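Local coordinates for hypothetical protein (Bacteroides fragilis, PDB 4JX0), which is of unknown function but binds magnesium and pairs a DUF1735-type (BT_3987-like) N-terminal domain with a second domain of the F5/F8 type C (discoidin-like) family, at residues 136-148 / 163-175. Residues are numbered along the deposited sequence; the frame is centred on the assembly and turned at random.
Sequences LNNLSGYVMAIKL and RSSYFVKLNLSIR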
ATOM      1  N   LEU A 136      13.914   4.015   9.984  1.00 40.35           N
ATOM      2  CA  LEU A 136      14.037   4.710   8.700  1.00 40.08           C
ATOM      3  C   LEU A 136      12.779   5.567   8.558  1.00 43.64           C
ATOM      4  O   LEU A 136      11.755   5.071   8.091  1.00 41.37           O
ATOM      5  CB  LEU A 136      14.188   3.706   7.532  1.00 39.16           C
ATOM      6  CG  LEU A 136      15.388   2.754   7.575  1.00 43.08           C
ATOM      7  CD1 LEU A 136      15.379   1.823   6.385  1.00 42.14           C
ATOM      8  CD2 LEU A 136      16.692   3.514   7.602  1.00 44.98           C
ATOM      9  N   ASN A 137      12.830   6.826   9.039  1.00 42.03           N
ATOM     10  CA  ASN A 137      11.653   7.710   9.096  1.00 42.40           C
ATOM     11  C   ASN A 137      11.729   8.952   8.177  1.00 47.62           C
ATOM     12  O   ASN A 137      11.065   9.964   8.460  1.00 47.26           O
ATOM     13  CB  ASN A 137      11.436   8.157  10.551  1.00 42.50           C
ATOM     14  CG  ASN A 137      12.497   9.076  11.105  1.00 62.43           C
ATOM     15  OD1 ASN A 137      13.612   9.158  10.592  1.00 57.53           O
ATOM     16  ND2 ASN A 137      12.170   9.780  12.176  1.00 55.92           N
ATOM     17  N   ASN A 138      12.466   8.859   7.055  1.00 44.05           N
ATOM     18  CA  ASN A 138      12.550   9.986   6.126  1.00 44.04           C
ATOM     19  C   ASN A 138      11.273  10.027   5.285  1.00 46.23           C
ATOM     20  O   ASN A 138      11.008   9.068   4.565  1.00 44.51           O
ATOM     21  CB  ASN A 138      13.785   9.857   5.262  1.00 45.41           C
ATOM     22  CG  ASN A 138      14.066  11.104   4.493  1.00 65.34           C
ATOM     23  OD1 ASN A 138      13.784  11.188   3.296  1.00 61.74           O
ATOM     24  ND2 ASN A 138      14.562  12.122   5.177  1.00 54.49           N
ATOM     25  N   LEU A 139      10.463  11.100   5.404  1.00 44.03           N
ATOM     26  CA  LEU A 139       9.165  11.201   4.705  1.00 44.32           C
ATOM     27  C   LEU A 139       9.291  11.275   3.183  1.00 47.91           C
ATOM     28  O   LEU A 139       8.396  10.779   2.486  1.00 46.66           O
ATOM     29  CB  LEU A 139       8.359  12.403   5.194  1.00 45.45           C
ATOM     30  CG  LEU A 139       7.940  12.380   6.664  1.00 51.59           C
ATOM     31  CD1 LEU A 139       7.346  13.718   7.076  1.00 52.87           C
ATOM     32  CD2 LEU A 139       6.932  11.272   6.940  1.00 53.69           C
ATOM     33  N   SER A 140      10.414  11.838   2.673  1.00 45.06           N
ATOM     34  CA  SER A 140      10.709  11.913   1.231  1.00 45.15           C
ATOM     35  C   SER A 140      10.800  10.507   0.600  1.00 48.76           C
ATOM     36  O   SER A 140      10.659  10.364  -0.618  1.00 48.89           O
ATOM     37  CB  SER A 140      12.018  12.662   0.977  1.00 49.30           C
ATOM     38  OG  SER A 140      12.286  13.631   1.978  1.00 60.12           O
ATOM     39  N   GLY A 141      11.062   9.507   1.438  1.00 43.44           N
ATOM     40  CA  GLY A 141      11.175   8.120   1.043  1.00 41.54           C
ATOM     41  C   GLY A 141      12.632   7.771   0.893  1.00 44.77           C
ATOM     42  O   GLY A 141      13.513   8.535   1.294  1.00 45.44           O
ATOM     43  N   TYR A 142      12.880   6.598   0.336  1.00 39.34           N
ATOM     44  CA  TYR A 142      14.214   6.099   0.044  1.00 38.18           C
ATOM     45  C   TYR A 142      14.192   5.530  -1.345  1.00 41.79           C
ATOM     46  O   TYR A 142      13.130   5.143  -1.832  1.00 40.38           O
ATOM     47  CB  TYR A 142      14.661   5.045   1.071  1.00 38.18           C
ATOM     48  CG  TYR A 142      14.701   5.559   2.491  1.00 39.35           C
ATOM     49  CD1 TYR A 142      13.553   5.608   3.266  1.00 40.40           C
ATOM     50  CD2 TYR A 142      15.894   5.977   3.069  1.00 40.89           C
ATOM     51  CE1 TYR A 142      13.578   6.093   4.567  1.00 40.35           C
ATOM     52  CE2 TYR A 142      15.937   6.451   4.377  1.00 42.18           C
ATOM     53  CZ  TYR A 142      14.774   6.507   5.125  1.00 48.00           C
ATOM     54  OH  TYR A 142      14.764   6.975   6.416  1.00 49.68           O
ATOM     55  N   VAL A 143      15.349   5.468  -1.984  1.00 40.08           N
ATOM     56  CA  VAL A 143      15.456   4.954  -3.342  1.00 40.20           C
ATOM     57  C   VAL A 143      16.672   4.064  -3.450  1.00 45.83           C
ATOM     58  O   VAL A 143      17.656   4.269  -2.739  1.00 45.99           O
ATOM     59  CB  VAL A 143      15.494   6.117  -4.367  1.00 44.45           C
ATOM     60  CG1 VAL A 143      16.795   6.911  -4.287  1.00 44.61           C
ATOM     61  CG2 VAL A 143      15.256   5.610  -5.779  1.00 44.31           C
HETATM   62  N   MSE A 144      16.607   3.066  -4.319  1.00 43.58           N
HETATM   63  CA  MSE A 144      17.762   2.211  -4.529  1.00 44.19           C
HETATM   64  C   MSE A 144      17.731   1.544  -5.884  1.00 48.61           C
HETATM   65  O   MSE A 144      16.658   1.306  -6.451  1.00 47.74           O
HETATM   66  CB  MSE A 144      17.885   1.147  -3.444  1.00 46.25           C
HETATM   67  CG  MSE A 144      16.706   0.205  -3.353  1.00 53.26           C
HETATM   68 SE   MSE A 144      17.108  -1.241  -2.134  0.75 61.98          SE
HETATM   69  CE  MSE A 144      18.189  -2.255  -3.238  1.00 58.31           C
ATOM     70  N   ALA A 145      18.933   1.230  -6.382  1.00 45.30           N
ATOM     71  CA  ALA A 145      19.141   0.550  -7.651  1.00 44.51           C
ATOM     72  C   ALA A 145      19.918  -0.722  -7.399  1.00 46.35           C
ATOM     73  O   ALA A 145      20.805  -0.746  -6.538  1.00 44.91           O
ATOM     74  CB  ALA A 145      19.888   1.457  -8.614  1.00 45.92           C
ATOM     75  N   ILE A 146      19.566  -1.786  -8.128  1.00 42.70           N
ATOM     76  CA  ILE A 146      20.203  -3.100  -8.004  1.00 41.89           C
ATOM     77  C   ILE A 146      20.547  -3.630  -9.385  1.00 44.03           C
ATOM     78  O   ILE A 146      19.819  -3.341 -10.341  1.00 43.36           O
ATOM     79  CB  ILE A 146      19.318  -4.114  -7.221  1.00 44.19           C
ATOM     80  CG1 ILE A 146      17.841  -4.025  -7.633  1.00 44.11           C
ATOM     81  CG2 ILE A 146      19.483  -3.884  -5.738  1.00 44.07           C
ATOM     82  CD1 ILE A 146      17.027  -5.273  -7.395  1.00 51.42           C
ATOM     83  N   LYS A 147      21.662  -4.382  -9.498  1.00 39.56           N
ATOM     84  CA  LYS A 147      22.077  -4.955 -10.780  1.00 39.12           C
ATOM     85  C   LYS A 147      22.289  -6.445 -10.643  1.00 41.12           C
ATOM     86  O   LYS A 147      22.699  -6.921  -9.582  1.00 40.35           O
ATOM     87  CB  LYS A 147      23.338  -4.271 -11.359  1.00 41.89           C
ATOM     88  CG  LYS A 147      24.626  -4.440 -10.564  1.00 58.61           C
ATOM     89  CD  LYS A 147      25.781  -3.747 -11.282  1.00 74.01           C
ATOM     90  CE  LYS A 147      27.114  -3.939 -10.593  1.00 85.47           C
ATOM     91  NZ  LYS A 147      28.220  -3.217 -11.280  1.00 91.73           N
ATOM     92  N   LEU A 148      22.008  -7.178 -11.729  1.00 36.56           N
ATOM     93  CA  LEU A 148      22.183  -8.624 -11.778  1.00 36.17           C
ATOM     94  C   LEU A 148      23.657  -8.960 -12.002  1.00 43.38           C
ATOM     95  O   LEU A 148      24.344  -8.260 -12.759  1.00 43.62           O
ATOM     96  CB  LEU A 148      21.312  -9.202 -12.904  1.00 35.40           C
ATOM     97  CG  LEU A 148      21.295 -10.710 -13.052  1.00 38.47           C
ATOM     98  CD1 LEU A 148      20.623 -11.376 -11.873  1.00 38.20           C
ATOM     99  CD2 LEU A 148      20.634 -11.112 -14.340  1.00 40.06           C
ATOM    100  N   ARG A 163      17.827  -4.846 -19.533  1.00 43.66           N
ATOM    101  CA  ARG A 163      17.132  -5.764 -18.610  1.00 41.65           C
ATOM    102  C   ARG A 163      18.097  -6.462 -17.608  1.00 44.46           C
ATOM    103  O   ARG A 163      17.908  -7.630 -17.284  1.00 43.86           O
ATOM    104  CB  ARG A 163      16.296  -6.809 -19.383  1.00 39.35           C
ATOM    105  CG  ARG A 163      15.163  -6.177 -20.165  1.00 50.75           C
ATOM    106  CD  ARG A 163      14.280  -7.173 -20.884  1.00 57.46           C
ATOM    107  NE  ARG A 163      13.055  -6.544 -21.395  1.00 66.50           N
ATOM    108  CZ  ARG A 163      11.971  -6.265 -20.674  1.00 86.77           C
ATOM    109  NH1 ARG A 163      11.930  -6.561 -19.377  1.00 78.13           N
ATOM    110  NH2 ARG A 163      10.916  -5.694 -21.245  1.00 76.52           N
ATOM    111  N   SER A 164      19.114  -5.735 -17.116  1.00 40.72           N
ATOM    112  CA  SER A 164      20.079  -6.241 -16.128  1.00 40.10           C
ATOM    113  C   SER A 164      20.032  -5.465 -14.802  1.00 43.18           C
ATOM    114  O   SER A 164      20.700  -5.881 -13.852  1.00 41.97           O
ATOM    115  CB  SER A 164      21.496  -6.170 -16.689  1.00 44.75           C
ATOM    116  OG  SER A 164      21.859  -4.850 -17.068  1.00 57.19           O
ATOM    117  N   SER A 165      19.274  -4.345 -14.733  1.00 39.76           N
ATOM    118  CA  SER A 165      19.173  -3.521 -13.530  1.00 39.17           C
ATOM    119  C   SER A 165      17.712  -3.220 -13.194  1.00 42.79           C
ATOM    120  O   SER A 165      16.845  -3.258 -14.077  1.00 42.68           O
ATOM    121  CB  SER A 165      19.953  -2.224 -13.707  1.00 42.73           C
ATOM    122  OG  SER A 165      19.554  -1.530 -14.879  1.00 51.22           O
ATOM    123  N   TYR A 166      17.448  -2.949 -11.906  1.00 38.73           N
ATOM    124  CA  TYR A 166      16.106  -2.662 -11.393  1.00 38.22           C
ATOM    125  C   TYR A 166      16.137  -1.530 -10.370  1.00 43.90           C
ATOM    126  O   TYR A 166      17.134  -1.364  -9.668  1.00 43.03           O
ATOM    127  CB  TYR A 166      15.516  -3.919 -10.750  1.00 37.91           C
ATOM    128  CG  TYR A 166      14.009  -3.961 -10.759  1.00 38.50           C
ATOM    129  CD1 TYR A 166      13.273  -3.389  -9.734  1.00 40.13           C
ATOM    130  CD2 TYR A 166      13.321  -4.641 -11.746  1.00 39.31           C
ATOM    131  CE1 TYR A 166      11.886  -3.455  -9.720  1.00 39.83           C
ATOM    132  CE2 TYR A 166      11.936  -4.741 -11.724  1.00 40.14           C
ATOM    133  CZ  TYR A 166      11.219  -4.147 -10.711  1.00 46.61           C
ATOM    134  OH  TYR A 166       9.852  -4.228 -10.761  1.00 47.10           O
ATOM    135  N   PHE A 167      15.033  -0.765 -10.283  1.00 42.23           N
ATOM    136  CA  PHE A 167      14.902   0.365  -9.361  1.00 43.00           C
ATOM    137  C   PHE A 167      13.762   0.139  -8.375  1.00 45.64           C
ATOM    138  O   PHE A 167      12.708  -0.367  -8.752  1.00 45.19           O
ATOM    139  CB  PHE A 167      14.673   1.657 -10.148  1.00 46.14           C
ATOM    140  CG  PHE A 167      15.814   1.935 -11.094  1.00 49.19           C
ATOM    141  CD1 PHE A 167      17.016   2.441 -10.622  1.00 52.98           C
ATOM    142  CD2 PHE A 167      15.737   1.559 -12.429  1.00 52.14           C
ATOM    143  CE1 PHE A 167      18.096   2.638 -11.479  1.00 54.45           C
ATOM    144  CE2 PHE A 167      16.821   1.751 -13.287  1.00 55.45           C
ATOM    145  CZ  PHE A 167      17.994   2.291 -12.806  1.00 53.76           C
ATOM    146  N   VAL A 168      13.989   0.483  -7.103  1.00 41.19           N
ATOM    147  CA  VAL A 168      12.997   0.324  -6.043  1.00 39.89           C
ATOM    148  C   VAL A 168      12.910   1.626  -5.279  1.00 43.36           C
ATOM    149  O   VAL A 168      13.946   2.202  -4.942  1.00 42.97           O
ATOM    150  CB  VAL A 168      13.344  -0.863  -5.106  1.00 42.81           C
ATOM    151  CG1 VAL A 168      12.278  -1.054  -4.036  1.00 42.20           C
ATOM    152  CG2 VAL A 168      13.535  -2.156  -5.897  1.00 42.08           C
ATOM    153  N   LYS A 169      11.677   2.125  -5.065  1.00 39.87           N
ATOM    154  CA  LYS A 169      11.419   3.325  -4.266  1.00 39.47           C
ATOM    155  C   LYS A 169      10.563   2.929  -3.096  1.00 42.25           C
ATOM    156  O   LYS A 169       9.501   2.317  -3.275  1.00 40.34           O
ATOM    157  CB  LYS A 169      10.738   4.469  -5.040  1.00 41.64           C
ATOM    158  CG  LYS A 169      10.411   5.666  -4.122  1.00 51.60           C
ATOM    159  CD  LYS A 169       9.943   6.888  -4.865  1.00 63.81           C
ATOM    160  CE  LYS A 169       9.700   8.053  -3.939  1.00 72.44           C
ATOM    161  NZ  LYS A 169       9.187   9.234  -4.683  1.00 83.23           N
ATOM    162  N   LEU A 170      11.006   3.301  -1.897  1.00 38.65           N
ATOM    163  CA  LEU A 170      10.247   3.054  -0.693  1.00 37.56           C
ATOM    164  C   LEU A 170       9.539   4.338  -0.351  1.00 39.83           C
ATOM    165  O   LEU A 170      10.179   5.279   0.104  1.00 38.42           O
ATOM    166  CB  LEU A 170      11.169   2.589   0.433  1.00 37.57           C
ATOM    167  CG  LEU A 170      10.496   2.208   1.735  1.00 41.96           C
ATOM    168  CD1 LEU A 170       9.511   1.071   1.542  1.00 41.50           C
ATOM    169  CD2 LEU A 170      11.522   1.830   2.770  1.00 44.88           C
ATOM    170  N   ASN A 171       8.224   4.395  -0.632  1.00 37.18           N
ATOM    171  CA  ASN A 171       7.391   5.564  -0.350  1.00 37.57           C
ATOM    172  C   ASN A 171       6.941   5.487   1.110  1.00 39.65           C
ATOM    173  O   ASN A 171       6.428   4.451   1.545  1.00 37.60           O
ATOM    174  CB  ASN A 171       6.191   5.623  -1.309  1.00 40.90           C
ATOM    175  CG  ASN A 171       5.385   6.902  -1.197  1.00 79.20           C
ATOM    176  OD1 ASN A 171       5.885   7.997  -1.491  1.00 79.75           O
ATOM    177  ND2 ASN A 171       4.140   6.816  -0.717  1.00 70.50           N
ATOM    178  N   LEU A 172       7.143   6.576   1.865  1.00 36.62           N
ATOM    179  CA  LEU A 172       6.815   6.615   3.281  1.00 36.45           C
ATOM    180  C   LEU A 172       5.741   7.654   3.529  1.00 39.10           C
ATOM    181  O   LEU A 172       5.796   8.737   2.949  1.00 39.10           O
ATOM    182  CB  LEU A 172       8.090   6.938   4.061  1.00 37.29           C
ATOM    183  CG  LEU A 172       8.089   6.502   5.513  1.00 42.37           C
ATOM    184  CD1 LEU A 172       9.392   5.848   5.885  1.00 43.00           C
ATOM    185  CD2 LEU A 172       7.836   7.663   6.412  1.00 46.48           C
ATOM    186  N   SER A 173       4.755   7.310   4.373  1.00 34.90           N
ATOM    187  CA  SER A 173       3.619   8.179   4.708  1.00 34.78           C
ATOM    188  C   SER A 173       3.197   7.963   6.167  1.00 37.40           C
ATOM    189  O   SER A 173       3.293   6.847   6.663  1.00 35.77           O
ATOM    190  CB  SER A 173       2.443   7.914   3.763  1.00 38.47           C
ATOM    191  OG  SER A 173       2.242   6.532   3.515  1.00 49.29           O
ATOM    192  N   ILE A 174       2.738   9.027   6.859  1.00 34.59           N
ATOM    193  CA  ILE A 174       2.361   8.923   8.274  1.00 34.22           C
ATOM    194  C   ILE A 174       0.940   8.335   8.446  1.00 37.47           C
ATOM    195  O   ILE A 174      -0.024   8.772   7.808  1.00 37.41           O
ATOM    196  CB  ILE A 174       2.481  10.285   9.021  1.00 37.75           C
ATOM    197  CG1 ILE A 174       3.963  10.698   9.144  1.00 38.58           C
ATOM    198  CG2 ILE A 174       1.840  10.212  10.425  1.00 38.18           C
ATOM    199  CD1 ILE A 174       4.153  12.189   9.334  1.00 51.41           C
ATOM    200  N   ARG A 175       0.836   7.374   9.372  1.00 33.87           N
ATOM    201  CA  ARG A 175      -0.426   6.749   9.757  1.00 33.25           C
ATOM    202  C   ARG A 175      -0.316   6.279  11.202  1.00 39.08           C
ATOM    203  O   ARG A 175       0.471   5.378  11.512  1.00 39.67           O
ATOM    204  CB  ARG A 175      -0.801   5.574   8.844  1.00 30.38           C
ATOM    205  CG  ARG A 175      -2.146   4.938   9.211  1.00 34.41           C
ATOM    206  CD  ARG A 175      -2.618   3.936   8.182  1.00 36.33           C
ATOM    207  NE  ARG A 175      -2.119   2.586   8.461  1.00 38.77           N
ATOM    208  CZ  ARG A 175      -2.173   1.567   7.611  1.00 48.55           C
ATOM    209  NH1 ARG A 175      -2.701   1.726   6.400  1.00 27.54           N
ATOM    210  NH2 ARG A 175      -1.694   0.375   7.963  1.00 40.46           N
TER
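Tyr142, Met144 and Ile146 pair in antiparallel register with Leu170, Val168 and Tyr166, each couple exchanging two backbone hydrogen bonds. A seventh, from Leu148 N to Ser164 O (2.8 Å), ends the ladder. Between these pairs, CA-H...O contacts such as Ala145 CA to Tyr166 O (3.4 Å) fill the non-hydrogen-bonded positions.

On one face the selenomethionine Met144 runs alongside Val168, with CG 3.9 Å from Val168 CB. Ile146 likewise lies beside Tyr166; a chi1 of 42° turns CG1 of Ile146 onto the neighbouring strand, 3.9 Å from Tyr166 CB. The opposite face carries Ala145, whose CB meets the Phe167 ring obliquely, 3.6 Å from CE1.

Beyond the ladder, the turn Asn138–Gly141 folds over Leu172. Leu139 CD2 touches Leu172 CD2 at 3.8 Å, the two side chains crossing at about a right angle, and also packs on Ile174 CG1. Leu172 CD1 sits at the edge of the Tyr142 ring, whose OH accepts a hydrogen bond from Asn138 N (3.0 Å), tying ring and turn together.

The pair lies inside the large mixed sheet of the N-terminal domain: strand 47-54 flanks 165-174, strand 81-87 flanks 142-150, and helices 90-93 and 96-99 cover the face bearing Val143, Ala145 and Phe167.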